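Tetracycline repressor protein class G (Acinetobacter baumannii, PDB 6RX9) represses the tetracycline resistance gene by binding its operator DNA through a helix-turn-helix region, and loses affinity for the operator when tetracycline binds. Local coordinates at residues A[67-78]-A[115-125]. Sequence-based numbering, arbitrary orientation.
Sequences SLPEENEDWRVF and TQIRFLCAEGF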
ATOM      1  N   SER A  67     -12.156  -7.520  14.623  1.00 48.31           N
ATOM      2  CA  SER A  67     -12.373  -8.367  13.420  1.00 47.44           C
ATOM      3  C   SER A  67     -13.830  -8.851  13.345  1.00 47.79           C
ATOM      4  O   SER A  67     -14.297  -9.109  12.221  1.00 47.90           O
ATOM      5  CB  SER A  67     -11.410  -9.530  13.399  1.00 47.49           C
ATOM      6  OG  SER A  67     -11.625 -10.390  14.508  1.00 48.57           O
ATOM      7  N   LEU A  68     -14.518  -8.970  14.487  1.00 48.35           N
ATOM      8  CA  LEU A  68     -15.893  -9.537  14.579  1.00 49.60           C
ATOM      9  C   LEU A  68     -16.906  -8.420  14.822  1.00 49.42           C
ATOM     10  O   LEU A  68     -16.727  -7.602  15.723  1.00 48.95           O
ATOM     11  CB  LEU A  68     -15.933 -10.577  15.704  1.00 51.41           C
ATOM     12  CG  LEU A  68     -15.079 -11.825  15.482  1.00 51.69           C
ATOM     13  CD1 LEU A  68     -15.185 -12.771  16.668  1.00 53.45           C
ATOM     14  CD2 LEU A  68     -15.470 -12.537  14.194  1.00 51.98           C
ATOM     15  N   PRO A  69     -18.003  -8.350  14.030  1.00 49.25           N
ATOM     16  CA  PRO A  69     -19.083  -7.396  14.285  1.00 49.35           C
ATOM     17  C   PRO A  69     -19.658  -7.534  15.702  1.00 50.37           C
ATOM     18  O   PRO A  69     -19.884  -8.651  16.139  1.00 50.40           O
ATOM     19  CB  PRO A  69     -20.156  -7.749  13.243  1.00 50.09           C
ATOM     20  CG  PRO A  69     -19.391  -8.446  12.139  1.00 49.61           C
ATOM     21  CD  PRO A  69     -18.259  -9.170  12.835  1.00 49.34           C
ATOM     22  N   GLU A  70     -19.872  -6.401  16.375  1.00 50.33           N
ATOM     23  CA  GLU A  70     -20.484  -6.327  17.727  1.00 52.37           C
ATOM     24  C   GLU A  70     -22.001  -6.169  17.569  1.00 51.80           C
ATOM     25  O   GLU A  70     -22.436  -5.584  16.556  1.00 50.41           O
ATOM     26  CB  GLU A  70     -19.858  -5.179  18.522  1.00 53.70           C
ATOM     27  CG  GLU A  70     -18.363  -5.350  18.730  1.00 54.24           C
ATOM     28  CD  GLU A  70     -17.679  -4.230  19.497  1.00 55.60           C
ATOM     29  OE1 GLU A  70     -18.284  -3.145  19.630  1.00 57.51           O
ATOM     30  OE2 GLU A  70     -16.538  -4.446  19.958  1.00 57.16           O
ATOM     31  N   GLU A  71     -22.776  -6.695  18.521  1.00 52.45           N
ATOM     32  CA  GLU A  71     -24.260  -6.629  18.490  1.00 53.28           C
ATOM     33  C   GLU A  71     -24.686  -5.153  18.527  1.00 52.44           C
ATOM     34  O   GLU A  71     -24.017  -4.358  19.212  1.00 51.33           O
ATOM     35  CB  GLU A  71     -24.877  -7.456  19.623  1.00 55.58           C
ATOM     36  CG  GLU A  71     -24.534  -6.978  21.026  1.00 56.43           C
ATOM     37  CD  GLU A  71     -25.049  -7.880  22.139  1.00 58.74           C
ATOM     38  OE1 GLU A  71     -26.058  -8.583  21.918  1.00 59.64           O
ATOM     39  OE2 GLU A  71     -24.433  -7.887  23.224  1.00 59.33           O
ATOM     40  N   ASN A  72     -25.730  -4.805  17.769  1.00 52.72           N
ATOM     41  CA  ASN A  72     -26.367  -3.459  17.759  1.00 53.34           C
ATOM     42  C   ASN A  72     -25.429  -2.422  17.117  1.00 52.12           C
ATOM     43  O   ASN A  72     -25.671  -1.217  17.325  1.00 52.67           O
ATOM     44  CB  ASN A  72     -26.793  -3.029  19.167  1.00 54.74           C
ATOM     45  CG  ASN A  72     -27.692  -4.041  19.848  1.00 56.80           C
ATOM     46  OD1 ASN A  72     -28.548  -4.644  19.208  1.00 57.11           O
ATOM     47  ND2 ASN A  72     -27.508  -4.230  21.145  1.00 57.94           N
ATOM     48  N   GLU A  73     -24.418  -2.856  16.355  1.00 51.57           N
ATOM     49  CA  GLU A  73     -23.519  -1.956  15.579  1.00 50.84           C
ATOM     50  C   GLU A  73     -23.804  -2.181  14.087  1.00 49.73           C
ATOM     51  O   GLU A  73     -23.917  -3.351  13.677  1.00 50.00           O
ATOM     52  CB  GLU A  73     -22.052  -2.177  15.970  1.00 51.17           C
ATOM     53  CG  GLU A  73     -21.203  -2.880  14.920  1.00 51.12           C
ATOM     54  CD  GLU A  73     -19.713  -2.948  15.225  1.00 51.03           C
ATOM     55  OE1 GLU A  73     -19.184  -1.997  15.837  1.00 52.34           O
ATOM     56  OE2 GLU A  73     -19.080  -3.953  14.850  1.00 51.22           O
ATOM     57  N   ASP A  74     -23.943  -1.099  13.315  1.00 48.93           N
ATOM     58  CA  ASP A  74     -24.246  -1.160  11.860  1.00 48.56           C
ATOM     59  C   ASP A  74     -22.932  -1.357  11.092  1.00 45.53           C
ATOM     60  O   ASP A  74     -21.855  -1.189  11.701  1.00 44.16           O
ATOM     61  CB  ASP A  74     -25.012   0.081  11.390  1.00 50.33           C
ATOM     62  CG  ASP A  74     -24.124   1.286  11.138  1.00 50.42           C
ATOM     63  OD1 ASP A  74     -23.314   1.607  12.028  1.00 52.05           O
ATOM     64  OD2 ASP A  74     -24.232   1.875  10.043  1.00 50.77           O
ATOM     65  N   TRP A  75     -23.035  -1.702   9.808  1.00 44.01           N
ATOM     66  CA  TRP A  75     -21.892  -2.048   8.921  1.00 42.35           C
ATOM     67  C   TRP A  75     -20.909  -0.873   8.810  1.00 41.00           C
ATOM     68  O   TRP A  75     -19.705  -1.140   8.641  1.00 38.85           O
ATOM     69  CB  TRP A  75     -22.390  -2.509   7.544  1.00 42.29           C
ATOM     70  CG  TRP A  75     -23.101  -1.464   6.738  1.00 41.92           C
ATOM     71  CD1 TRP A  75     -24.436  -1.180   6.739  1.00 43.18           C
ATOM     72  CD2 TRP A  75     -22.507  -0.578   5.775  1.00 40.97           C
ATOM     73  NE1 TRP A  75     -24.712  -0.172   5.855  1.00 42.72           N
ATOM     74  CE2 TRP A  75     -23.547   0.217   5.247  1.00 41.46           C
ATOM     75  CE3 TRP A  75     -21.201  -0.377   5.312  1.00 39.67           C
ATOM     76  CZ2 TRP A  75     -23.314   1.195   4.281  1.00 41.03           C
ATOM     77  CZ3 TRP A  75     -20.973   0.591   4.360  1.00 39.19           C
ATOM     78  CH2 TRP A  75     -22.016   1.364   3.853  1.00 39.81           C
ATOM     79  N   ARG A  76     -21.390   0.370   8.904  1.00 41.31           N
ATOM     80  CA  ARG A  76     -20.556   1.594   8.731  1.00 41.12           C
ATOM     81  C   ARG A  76     -19.566   1.710   9.897  1.00 40.07           C
ATOM     82  O   ARG A  76     -18.372   1.959   9.637  1.00 38.83           O
ATOM     83  CB  ARG A  76     -21.432   2.846   8.636  1.00 42.94           C
ATOM     84  CG  ARG A  76     -22.382   2.848   7.448  1.00 45.05           C
ATOM     85  CD  ARG A  76     -23.185   4.134   7.369  1.00 47.35           C
ATOM     86  NE  ARG A  76     -24.481   3.935   6.733  1.00 50.02           N
ATOM     87  CZ  ARG A  76     -25.651   3.817   7.362  1.00 52.81           C
ATOM     88  NH1 ARG A  76     -26.755   3.641   6.654  1.00 54.39           N
ATOM     89  NH2 ARG A  76     -25.730   3.875   8.681  1.00 54.48           N
ATOM     90  N   VAL A  77     -20.041   1.526  11.129  1.00 40.15           N
ATOM     91  CA  VAL A  77     -19.202   1.602  12.362  1.00 40.10           C
ATOM     92  C   VAL A  77     -18.212   0.428  12.356  1.00 38.97           C
ATOM     93  O   VAL A  77     -17.038   0.660  12.698  1.00 37.94           O
ATOM     94  CB  VAL A  77     -20.066   1.630  13.638  1.00 41.91           C
ATOM     95  CG1 VAL A  77     -19.225   1.486  14.897  1.00 42.43           C
ATOM     96  CG2 VAL A  77     -20.911   2.895  13.703  1.00 42.80           C
ATOM     97  N   PHE A  78     -18.660  -0.769  11.958  1.00 38.75           N
ATOM     98  CA  PHE A  78     -17.824  -1.997  11.886  1.00 38.24           C
ATOM     99  C   PHE A  78     -16.626  -1.766  10.954  1.00 36.43           C
ATOM    100  O   PHE A  78     -15.487  -2.034  11.381  1.00 34.85           O
ATOM    101  CB  PHE A  78     -18.625  -3.208  11.402  1.00 39.45           C
ATOM    102  CG  PHE A  78     -17.759  -4.405  11.098  1.00 39.62           C
ATOM    103  CD1 PHE A  78     -17.048  -5.032  12.109  1.00 40.18           C
ATOM    104  CD2 PHE A  78     -17.626  -4.881   9.803  1.00 39.91           C
ATOM    105  CE1 PHE A  78     -16.235  -6.120  11.835  1.00 40.19           C
ATOM    106  CE2 PHE A  78     -16.808  -5.967   9.528  1.00 39.74           C
ATOM    107  CZ  PHE A  78     -16.116  -6.585  10.545  1.00 40.04           C
ATOM    108  N   THR A 115     -17.812 -14.899   8.806  1.00 48.31           N
ATOM    109  CA  THR A 115     -18.582 -14.080   9.784  1.00 47.79           C
ATOM    110  C   THR A 115     -18.698 -12.641   9.259  1.00 45.42           C
ATOM    111  O   THR A 115     -19.826 -12.108   9.251  1.00 45.49           O
ATOM    112  CB  THR A 115     -17.949 -14.113  11.183  1.00 47.54           C
ATOM    113  OG1 THR A 115     -17.809 -15.474  11.591  1.00 48.82           O
ATOM    114  CG2 THR A 115     -18.772 -13.366  12.212  1.00 48.22           C
ATOM    115  N   GLN A 116     -17.579 -12.048   8.829  1.00 43.13           N
ATOM    116  CA  GLN A 116     -17.516 -10.660   8.291  1.00 41.83           C
ATOM    117  C   GLN A 116     -18.398 -10.552   7.040  1.00 41.66           C
ATOM    118  O   GLN A 116     -19.226  -9.619   6.980  1.00 40.95           O
ATOM    119  CB  GLN A 116     -16.075 -10.255   7.964  1.00 41.07           C
ATOM    120  CG  GLN A 116     -15.213  -9.992   9.192  1.00 41.11           C
ATOM    121  CD  GLN A 116     -13.846  -9.462   8.828  1.00 40.48           C
ATOM    122  OE1 GLN A 116     -13.440  -9.479   7.668  1.00 41.19           O
ATOM    123  NE2 GLN A 116     -13.119  -8.977   9.822  1.00 40.03           N
ATOM    124  N   ILE A 117     -18.227 -11.472   6.084  1.00 41.79           N
ATOM    125  CA  ILE A 117     -18.952 -11.472   4.775  1.00 42.35           C
ATOM    126  C   ILE A 117     -20.456 -11.646   5.030  1.00 44.09           C
ATOM    127  O   ILE A 117     -21.242 -10.861   4.464  1.00 43.97           O
ATOM    128  CB  ILE A 117     -18.389 -12.554   3.829  1.00 42.85           C
ATOM    129  CG1 ILE A 117     -16.948 -12.245   3.411  1.00 41.40           C
ATOM    130  CG2 ILE A 117     -19.294 -12.742   2.617  1.00 43.90           C
ATOM    131  CD1 ILE A 117     -16.197 -13.432   2.853  1.00 42.22           C
ATOM    132  N   ARG A 118     -20.841 -12.631   5.848  1.00 45.56           N
ATOM    133  CA  ARG A 118     -22.265 -12.948   6.154  1.00 47.79           C
ATOM    134  C   ARG A 118     -22.930 -11.741   6.833  1.00 46.94           C
ATOM    135  O   ARG A 118     -24.112 -11.483   6.535  1.00 47.86           O
ATOM    136  CB  ARG A 118     -22.376 -14.219   7.003  1.00 49.96           C
ATOM    137  CG  ARG A 118     -22.248 -15.511   6.207  1.00 51.72           C
ATOM    138  CD  ARG A 118     -22.725 -16.710   7.000  1.00 54.34           C
ATOM    139  NE  ARG A 118     -22.471 -17.989   6.345  1.00 55.94           N
ATOM    140  CZ  ARG A 118     -23.232 -18.538   5.398  1.00 57.91           C
ATOM    141  NH1 ARG A 118     -24.312 -17.919   4.948  1.00 58.60           N
ATOM    142  NH2 ARG A 118     -22.902 -19.715   4.894  1.00 59.37           N
ATOM    143  N   PHE A 119     -22.202 -11.020   7.693  1.00 45.49           N
ATOM    144  CA  PHE A 119     -22.695  -9.801   8.392  1.00 45.26           C
ATOM    145  C   PHE A 119     -22.986  -8.691   7.372  1.00 44.02           C
ATOM    146  O   PHE A 119     -24.073  -8.087   7.442  1.00 43.95           O
ATOM    147  CB  PHE A 119     -21.701  -9.314   9.449  1.00 44.50           C
ATOM    148  CG  PHE A 119     -22.040  -7.964  10.031  1.00 44.58           C
ATOM    149  CD1 PHE A 119     -23.165  -7.795  10.823  1.00 46.64           C
ATOM    150  CD2 PHE A 119     -21.238  -6.860   9.782  1.00 43.43           C
ATOM    151  CE1 PHE A 119     -23.484  -6.552  11.351  1.00 46.73           C
ATOM    152  CE2 PHE A 119     -21.553  -5.619  10.316  1.00 43.57           C
ATOM    153  CZ  PHE A 119     -22.677  -5.467  11.098  1.00 44.94           C
ATOM    154  N   LEU A 120     -22.049  -8.420   6.459  1.00 42.44           N
ATOM    155  CA  LEU A 120     -22.228  -7.382   5.406  1.00 42.05           C
ATOM    156  C   LEU A 120     -23.424  -7.760   4.523  1.00 43.46           C
ATOM    157  O   LEU A 120     -24.214  -6.852   4.182  1.00 42.77           O
ATOM    158  CB  LEU A 120     -20.940  -7.235   4.587  1.00 40.77           C
ATOM    159  CG  LEU A 120     -19.768  -6.572   5.312  1.00 39.68           C
ATOM    160  CD1 LEU A 120     -18.621  -6.304   4.353  1.00 38.58           C
ATOM    161  CD2 LEU A 120     -20.197  -5.280   5.996  1.00 39.44           C
ATOM    162  N   CYS A 121     -23.574  -9.047   4.193  1.00 45.11           N
ATOM    163  CA  CYS A 121     -24.707  -9.579   3.386  1.00 47.32           C
ATOM    164  C   CYS A 121     -26.033  -9.286   4.101  1.00 48.57           C
ATOM    165  O   CYS A 121     -26.980  -8.839   3.421  1.00 48.90           O
ATOM    166  CB  CYS A 121     -24.552 -11.070   3.108  1.00 49.04           C
ATOM    167  SG  CYS A 121     -23.260 -11.425   1.887  1.00 49.31           S
ATOM    168  N   ALA A 122     -26.082  -9.500   5.420  1.00 48.94           N
ATOM    169  CA  ALA A 122     -27.242  -9.183   6.288  1.00 50.34           C
ATOM    170  C   ALA A 122     -27.532  -7.675   6.246  1.00 49.38           C
ATOM    171  O   ALA A 122     -28.709  -7.300   6.393  1.00 49.91           O
ATOM    172  CB  ALA A 122     -26.984  -9.659   7.699  1.00 50.56           C
ATOM    173  N   GLU A 123     -26.497  -6.851   6.041  1.00 47.48           N
ATOM    174  CA  GLU A 123     -26.572  -5.363   6.058  1.00 47.01           C
ATOM    175  C   GLU A 123     -26.829  -4.813   4.646  1.00 47.31           C
ATOM    176  O   GLU A 123     -26.800  -3.574   4.492  1.00 47.25           O
ATOM    177  CB  GLU A 123     -25.292  -4.781   6.665  1.00 45.35           C
ATOM    178  CG  GLU A 123     -25.221  -4.909   8.180  1.00 45.81           C
ATOM    179  CD  GLU A 123     -26.143  -3.962   8.934  1.00 47.22           C
ATOM    180  OE1 GLU A 123     -27.326  -4.313   9.112  1.00 48.24           O
ATOM    181  OE2 GLU A 123     -25.681  -2.871   9.331  1.00 46.58           O
ATOM    182  N   GLY A 124     -27.068  -5.682   3.658  1.00 48.22           N
ATOM    183  CA  GLY A 124     -27.558  -5.296   2.319  1.00 48.84           C
ATOM    184  C   GLY A 124     -26.478  -5.309   1.247  1.00 48.22           C
ATOM    185  O   GLY A 124     -26.765  -4.817   0.138  1.00 48.60           O
ATOM    186  N   PHE A 125     -25.285  -5.839   1.540  1.00 47.59           N
ATOM    187  CA  PHE A 125     -24.222  -6.109   0.533  1.00 47.09           C
ATOM    188  C   PHE A 125     -24.535  -7.429  -0.181  1.00 49.01           C
ATOM    189  O   PHE A 125     -25.095  -8.334   0.462  1.00 50.32           O
ATOM    190  CB  PHE A 125     -22.836  -6.208   1.177  1.00 45.79           C
ATOM    191  CG  PHE A 125     -22.208  -4.900   1.582  1.00 44.48           C
ATOM    192  CD1 PHE A 125     -22.606  -4.246   2.738  1.00 44.59           C
ATOM    193  CD2 PHE A 125     -21.198  -4.332   0.819  1.00 43.73           C
ATOM    194  CE1 PHE A 125     -22.020  -3.046   3.113  1.00 43.59           C
ATOM    195  CE2 PHE A 125     -20.611  -3.134   1.196  1.00 42.55           C
ATOM    196  CZ  PHE A 125     -21.021  -2.495   2.344  1.00 42.59           C
TER
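In the C-terminal domain of this TetR-family repressor, the loop leading into helix 75-91 and that helix's first turn pack along the C-terminal two turns of helix 110-122 and the residues that follow, with F119 at the centre and W75 against the helix end. P69 stands on the F119 ring by its CB-CG edge, CB over the centre (3.6 Å from the centroid) in a CH-pi contact and CG near CG and CD2; CG of E123 lies over the opposite face. With CG anti to the backbone N (chi1 171°), F119 reaches into the bend of the loop and turns its edge to the face of F78, the two planes 81° apart. A second T-shaped pair follows where the helix ends in a Schellman motif with G124 as C': the edge of F125 meets the six-membered ring of W75, with centroids 5.0 Å apart. CG of R76 lies over the other face of this indole, and F199 of helix 185-202 also packs against W75. Two hydrogen bonds tie the ends of the interface. The extended Q116 side chain gives NE2 to the carbonyl O of S67 at 2.7 Å, nearly straight (171°), on a lone pair and within both amide planes. E123, bent at chi2, brings the anti lone pair of OE2 to the backbone N of W75 at 2.9 Å, in a clearly bent bond. D74 caps the helix with weak bonds from the backbone N of R76 and V77, and its OD2 is also paired with R76 NH2. Two carboxylates thus meet the first turn, their mutual repulsion probably offset by the helix N-terminus and, for D74, by R76. Q116 also lies beside N82, a probable tetracycline-binding residue; its bond to S67 should restrict rotation of the amide at the pocket's margin.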